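Local coordinates for piwi domain-containing protein (Vanderwaltozyma polyspora, PDB 5THE), which probably binds a small guide RNA and uses it to select RNA targets, as a budding-yeast Argonaute captured here as its C-terminal lobe, at residues M236-L240 with G480-T484. Numbering follows the deposited sequence.
Sequences MKMNL and GRSTT. With nucleotides of chain B.
R481 and K237 lean across each other. The R481 side chain runs outward from the loop to the RNA: its CB rests on K237 CG at 3.7 Å, alkyl against alkyl. CG and CD pass alongside A3 C5' of chain B, and an extended chain from CG to NE carries the guanidinium to the RNA backbone. There NE and NH2 both grip one oxygen, A4 OP1 of chain B, lying at the group's edge and in its plane; the NE bond is 2.7 Å long and bent to 147°. A3 OP1 of chain B sits over one guanidinium face. In the Piwi domain, helix 228-241 and the loop after helix 465-475 thus jointly hold consecutive phosphates of the bound strand. K237 brings NZ to A3 OP1 of chain B at 2.7 Å; R481 NH1 and K237 NZ both hydrogen-bond to the carboxy-terminal I549 O. The phosphates, including another salt-bridged to K237 NZ, probably offset the two neighbouring positive charges. A leucine at R481 would probably leave the A4 phosphate without its two-pronged donor. On the same helix, flexible M236 suits the uneven loop backbone: bent at chi3 (88°), it lays CE against G480 O at 3.4 Å. L240 CD1 packs on G480 C at 3.7 Å, where any side chain on the glycine would meet that methyl.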
ATOM      1  N   MET A 236     -10.947  -8.430  -1.425  1.00 26.16           N
ATOM      2  CA  MET A 236     -10.406  -7.133  -1.816  1.00 25.92           C
ATOM      3  C   MET A 236      -8.994  -7.296  -2.344  1.00 26.27           C
ATOM      4  O   MET A 236      -8.645  -6.783  -3.418  1.00 20.34           O
ATOM      5  CB  MET A 236     -10.431  -6.165  -0.633  1.00 23.05           C
ATOM      6  CG  MET A 236     -11.849  -5.745  -0.222  1.00 25.80           C
ATOM      7  SD  MET A 236     -11.884  -4.455   1.020  1.00 26.80           S
ATOM      8  CE  MET A 236     -11.835  -2.953   0.049  1.00 27.11           C
ATOM      9  N   LYS A 237      -8.187  -8.072  -1.619  1.00 19.88           N
ATOM     10  CA  LYS A 237      -6.796  -8.291  -1.998  1.00 21.35           C
ATOM     11  C   LYS A 237      -6.698  -9.118  -3.267  1.00 21.92           C
ATOM     12  O   LYS A 237      -5.905  -8.802  -4.155  1.00 26.87           O
ATOM     13  CB  LYS A 237      -6.045  -8.958  -0.832  1.00 19.00           C
ATOM     14  CG  LYS A 237      -5.963  -8.057   0.406  1.00 24.16           C
ATOM     15  CD  LYS A 237      -6.236  -8.797   1.726  1.00 23.72           C
ATOM     16  CE  LYS A 237      -5.147  -9.814   2.080  1.00 21.96           C
ATOM     17  NZ  LYS A 237      -3.787  -9.217   2.297  1.00 21.25           N
ATOM     18  N   MET A 238      -7.501 -10.183  -3.366  1.00 20.83           N
ATOM     19  CA  MET A 238      -7.503 -11.006  -4.570  1.00 25.61           C
ATOM     20  C   MET A 238      -7.829 -10.168  -5.791  1.00 21.10           C
ATOM     21  O   MET A 238      -7.147 -10.249  -6.820  1.00 24.34           O
ATOM     22  CB  MET A 238      -8.523 -12.132  -4.425  1.00 19.55           C
ATOM     23  CG  MET A 238      -8.218 -13.086  -3.275  1.00 22.71           C
ATOM     24  SD  MET A 238      -9.514 -14.336  -3.172  1.00 25.39           S
ATOM     25  CE  MET A 238      -8.759 -15.546  -2.062  1.00 28.55           C
ATOM     26  N   ASN A 239      -8.878  -9.349  -5.685  1.00 22.66           N
ATOM     27  CA  ASN A 239      -9.315  -8.549  -6.822  1.00 22.92           C
ATOM     28  C   ASN A 239      -8.201  -7.629  -7.304  1.00 22.13           C
ATOM     29  O   ASN A 239      -7.980  -7.497  -8.512  1.00 25.38           O
ATOM     30  CB  ASN A 239     -10.558  -7.741  -6.446  1.00 20.65           C
ATOM     31  CG  ASN A 239     -11.241  -7.085  -7.665  1.00 29.22           C
ATOM     32  OD1 ASN A 239     -11.762  -5.990  -7.575  1.00 31.48           O
ATOM     33  ND2 ASN A 239     -11.283  -7.785  -8.766  1.00 19.54           N
ATOM     34  N   LEU A 240      -7.471  -7.000  -6.369  1.00 27.18           N
ATOM     35  CA  LEU A 240      -6.322  -6.181  -6.758  1.00 30.42           C
ATOM     36  C   LEU A 240      -5.273  -7.012  -7.490  1.00 30.16           C
ATOM     37  O   LEU A 240      -4.758  -6.593  -8.537  1.00 25.32           O
ATOM     38  CB  LEU A 240      -5.709  -5.496  -5.535  1.00 21.02           C
ATOM     39  CG  LEU A 240      -6.598  -4.422  -4.881  1.00 24.81           C
ATOM     40  CD1 LEU A 240      -5.983  -3.926  -3.574  1.00 22.24           C
ATOM     41  CD2 LEU A 240      -6.860  -3.244  -5.853  1.00 20.24           C
ATOM     42  N   GLY A 480      -6.477   0.045  -1.179  1.00 20.97           N
ATOM     43  CA  GLY A 480      -7.472  -0.820  -1.788  1.00 18.87           C
ATOM     44  C   GLY A 480      -7.839  -2.070  -1.003  1.00 20.65           C
ATOM     45  O   GLY A 480      -8.781  -2.760  -1.409  1.00 22.47           O
ATOM     46  N   ARG A 481      -7.148  -2.388   0.096  1.00 22.04           N
ATOM     47  CA  ARG A 481      -7.543  -3.552   0.886  1.00 25.37           C
ATOM     48  C   ARG A 481      -8.257  -3.196   2.189  1.00 26.20           C
ATOM     49  O   ARG A 481      -8.502  -4.082   3.015  1.00 18.35           O
ATOM     50  CB  ARG A 481      -6.333  -4.455   1.162  1.00 23.93           C
ATOM     51  CG  ARG A 481      -5.408  -4.023   2.287  1.00 21.13           C
ATOM     52  CD  ARG A 481      -4.272  -5.027   2.484  1.00 18.46           C
ATOM     53  NE  ARG A 481      -3.441  -4.666   3.627  1.00 23.25           N
ATOM     54  CZ  ARG A 481      -2.265  -5.214   3.921  1.00 22.92           C
ATOM     55  NH1 ARG A 481      -1.737  -6.161   3.148  1.00 23.24           N
ATOM     56  NH2 ARG A 481      -1.613  -4.809   4.998  1.00 21.33           N
ATOM     57  N   SER A 482      -8.653  -1.943   2.384  1.00 22.35           N
ATOM     58  CA  SER A 482      -9.435  -1.600   3.557  1.00 19.54           C
ATOM     59  C   SER A 482     -10.611  -0.737   3.136  1.00 25.64           C
ATOM     60  O   SER A 482     -10.600  -0.113   2.074  1.00 29.09           O
ATOM     61  CB  SER A 482      -8.588  -0.880   4.616  1.00 26.39           C
ATOM     62  OG  SER A 482      -8.353   0.464   4.238  1.00 38.86           O
ATOM     63  N   THR A 483     -11.649  -0.734   3.974  1.00 22.77           N
ATOM     64  CA  THR A 483     -12.807   0.141   3.780  1.00 24.20           C
ATOM     65  C   THR A 483     -12.718   1.348   4.693  1.00 24.03           C
ATOM     66  O   THR A 483     -13.715   1.837   5.229  1.00 19.39           O
ATOM     67  CB  THR A 483     -14.098  -0.637   4.008  1.00 25.98           C
ATOM     68  OG1 THR A 483     -14.072  -1.253   5.307  1.00 23.41           O
ATOM     69  CG2 THR A 483     -14.225  -1.733   2.952  1.00 19.94           C
ATOM     70  N   THR A 484     -11.493   1.825   4.913  1.00 21.65           N
ATOM     71  CA  THR A 484     -11.242   2.944   5.802  1.00 24.20           C
ATOM     72  C   THR A 484     -10.251   3.865   5.126  1.00 26.09           C
ATOM     73  O   THR A 484      -9.507   3.442   4.240  1.00 21.75           O
ATOM     74  CB  THR A 484     -10.657   2.483   7.138  1.00 25.17           C
ATOM     75  OG1 THR A 484      -9.411   1.833   6.874  1.00 20.52           O
ATOM     76  CG2 THR A 484     -11.616   1.500   7.871  1.00 25.39           C
TER
ATOM     77  P     A B   4      -4.621  -3.365   7.087  1.00 23.34           P
ATOM     78  OP1   A B   4      -3.714  -3.190   5.923  1.00 26.22           O
ATOM     79  OP2   A B   4      -4.317  -4.307   8.171  1.00 26.53           O
ATOM     80  O5'   A B   4      -4.880  -1.932   7.727  1.00 25.45           O
ATOM     81  C5'   A B   4      -5.549  -0.937   6.976  1.00 22.47           C
ATOM     82  C4'   A B   4      -6.639  -0.271   7.769  1.00 19.97           C
ATOM     83  O4'   A B   4      -7.661  -1.230   8.121  1.00 23.30           O
ATOM     84  C3'   A B   4      -6.224   0.337   9.094  1.00 21.09           C
ATOM     85  O3'   A B   4      -5.616   1.597   8.905  1.00 22.41           O
ATOM     86  C2'   A B   4      -7.547   0.390   9.849  1.00 24.34           C
ATOM     87  O2'   A B   4      -8.347   1.469   9.377  1.00 25.47           O
ATOM     88  C1'   A B   4      -8.199  -0.918   9.381  1.00 27.65           C
ATOM     89  N9    A B   4      -7.880  -2.040  10.272  1.00 32.26           N
ATOM     90  C8    A B   4      -6.694  -2.728  10.336  1.00 35.12           C
ATOM     91  N7    A B   4      -6.688  -3.690  11.224  1.00 36.67           N
ATOM     92  C5    A B   4      -7.957  -3.626  11.771  1.00 37.94           C
ATOM     93  C6    A B   4      -8.556  -4.398  12.757  1.00 44.42           C
ATOM     94  N6    A B   4      -7.894  -5.390  13.363  1.00 48.21           N
ATOM     95  N1    A B   4      -9.837  -4.103  13.080  1.00 54.27           N
ATOM     96  C2    A B   4     -10.456  -3.092  12.431  1.00 56.16           C
ATOM     97  N3    A B   4      -9.991  -2.291  11.467  1.00 43.10           N
ATOM     98  C4    A B   4      -8.714  -2.617  11.196  1.00 41.80           C
ATOM     99  P     A B   3      -4.753  -8.671   5.973  1.00 23.50           P
ATOM    100  OP1   A B   3      -3.786  -8.348   4.880  1.00 27.49           O
ATOM    101  OP2   A B   3      -4.274  -9.253   7.262  1.00 22.67           O
ATOM    102  O5'   A B   3      -5.651  -7.394   6.307  1.00 24.31           O
ATOM    103  C5'   A B   3      -6.241  -6.648   5.254  1.00 23.69           C
ATOM    104  C4'   A B   3      -7.267  -5.681   5.773  1.00 25.00           C
ATOM    105  O4'   A B   3      -8.415  -6.382   6.316  1.00 26.09           O
ATOM    106  C3'   A B   3      -6.814  -4.789   6.913  1.00 24.04           C
ATOM    107  O3'   A B   3      -6.046  -3.710   6.447  1.00 26.15           O
ATOM    108  C2'   A B   3      -8.136  -4.363   7.529  1.00 25.10           C
ATOM    109  O2'   A B   3      -8.747  -3.348   6.741  1.00 25.57           O
ATOM    110  C1'   A B   3      -8.948  -5.655   7.400  1.00 25.12           C
ATOM    111  N9    A B   3      -8.766  -6.454   8.611  1.00 28.26           N
ATOM    112  C8    A B   3      -7.694  -7.261   8.929  1.00 25.37           C
ATOM    113  N7    A B   3      -7.801  -7.798  10.121  1.00 32.29           N
ATOM    114  C5    A B   3      -9.005  -7.310  10.596  1.00 28.78           C
ATOM    115  C6    A B   3      -9.653  -7.520  11.806  1.00 39.47           C
ATOM    116  N6    A B   3      -9.140  -8.323  12.755  1.00 46.28           N
ATOM    117  N1    A B   3     -10.832  -6.884  11.976  1.00 45.71           N
ATOM    118  C2    A B   3     -11.297  -6.091  10.988  1.00 47.56           C
ATOM    119  N3    A B   3     -10.767  -5.800   9.795  1.00 31.83           N
ATOM    120  C4    A B   3      -9.605  -6.460   9.682  1.00 34.41           C
ATOM    121  P     A B   2      -5.451 -13.997   8.118  1.00 23.97           P
ATOM    122  OP1   A B   2      -4.927 -13.536   9.428  1.00 22.21           O
ATOM    123  OP2   A B   2      -6.481 -15.080   8.035  1.00 22.82           O
ATOM    124  O5'   A B   2      -5.987 -12.724   7.329  1.00 26.10           O
ATOM    125  C5'   A B   2      -6.223 -12.774   5.919  1.00 21.25           C
ATOM    126  C4'   A B   2      -7.135 -11.662   5.487  1.00 23.35           C
ATOM    127  O4'   A B   2      -8.455 -11.895   6.023  1.00 25.60           O
ATOM    128  C3'   A B   2      -6.782 -10.280   6.004  1.00 24.36           C
ATOM    129  O3'   A B   2      -5.770  -9.672   5.256  1.00 25.47           O
ATOM    130  C2'   A B   2      -8.117  -9.554   5.935  1.00 22.95           C
ATOM    131  O2'   A B   2      -8.434  -9.238   4.587  1.00 22.42           O
ATOM    132  C1'   A B   2      -9.057 -10.664   6.382  1.00 25.10           C
ATOM    133  N9    A B   2      -9.257 -10.704   7.844  1.00 23.09           N
ATOM    134  C8    A B   2      -8.471 -11.354   8.764  1.00 18.41           C
ATOM    135  N7    A B   2      -8.904 -11.272   9.990  1.00 27.37           N
ATOM    136  C5    A B   2     -10.077 -10.536   9.858  1.00 32.83           C
ATOM    137  C6    A B   2     -11.003 -10.112  10.807  1.00 46.01           C
ATOM    138  N6    A B   2     -10.852 -10.405  12.099  1.00 47.84           N
ATOM    139  N1    A B   2     -12.064  -9.381  10.370  1.00 50.28           N
ATOM    140  C2    A B   2     -12.159  -9.119   9.055  1.00 48.70           C
ATOM    141  N3    A B   2     -11.336  -9.467   8.053  1.00 31.22           N
ATOM    142  C4    A B   2     -10.311 -10.173   8.543  1.00 22.37           C
TER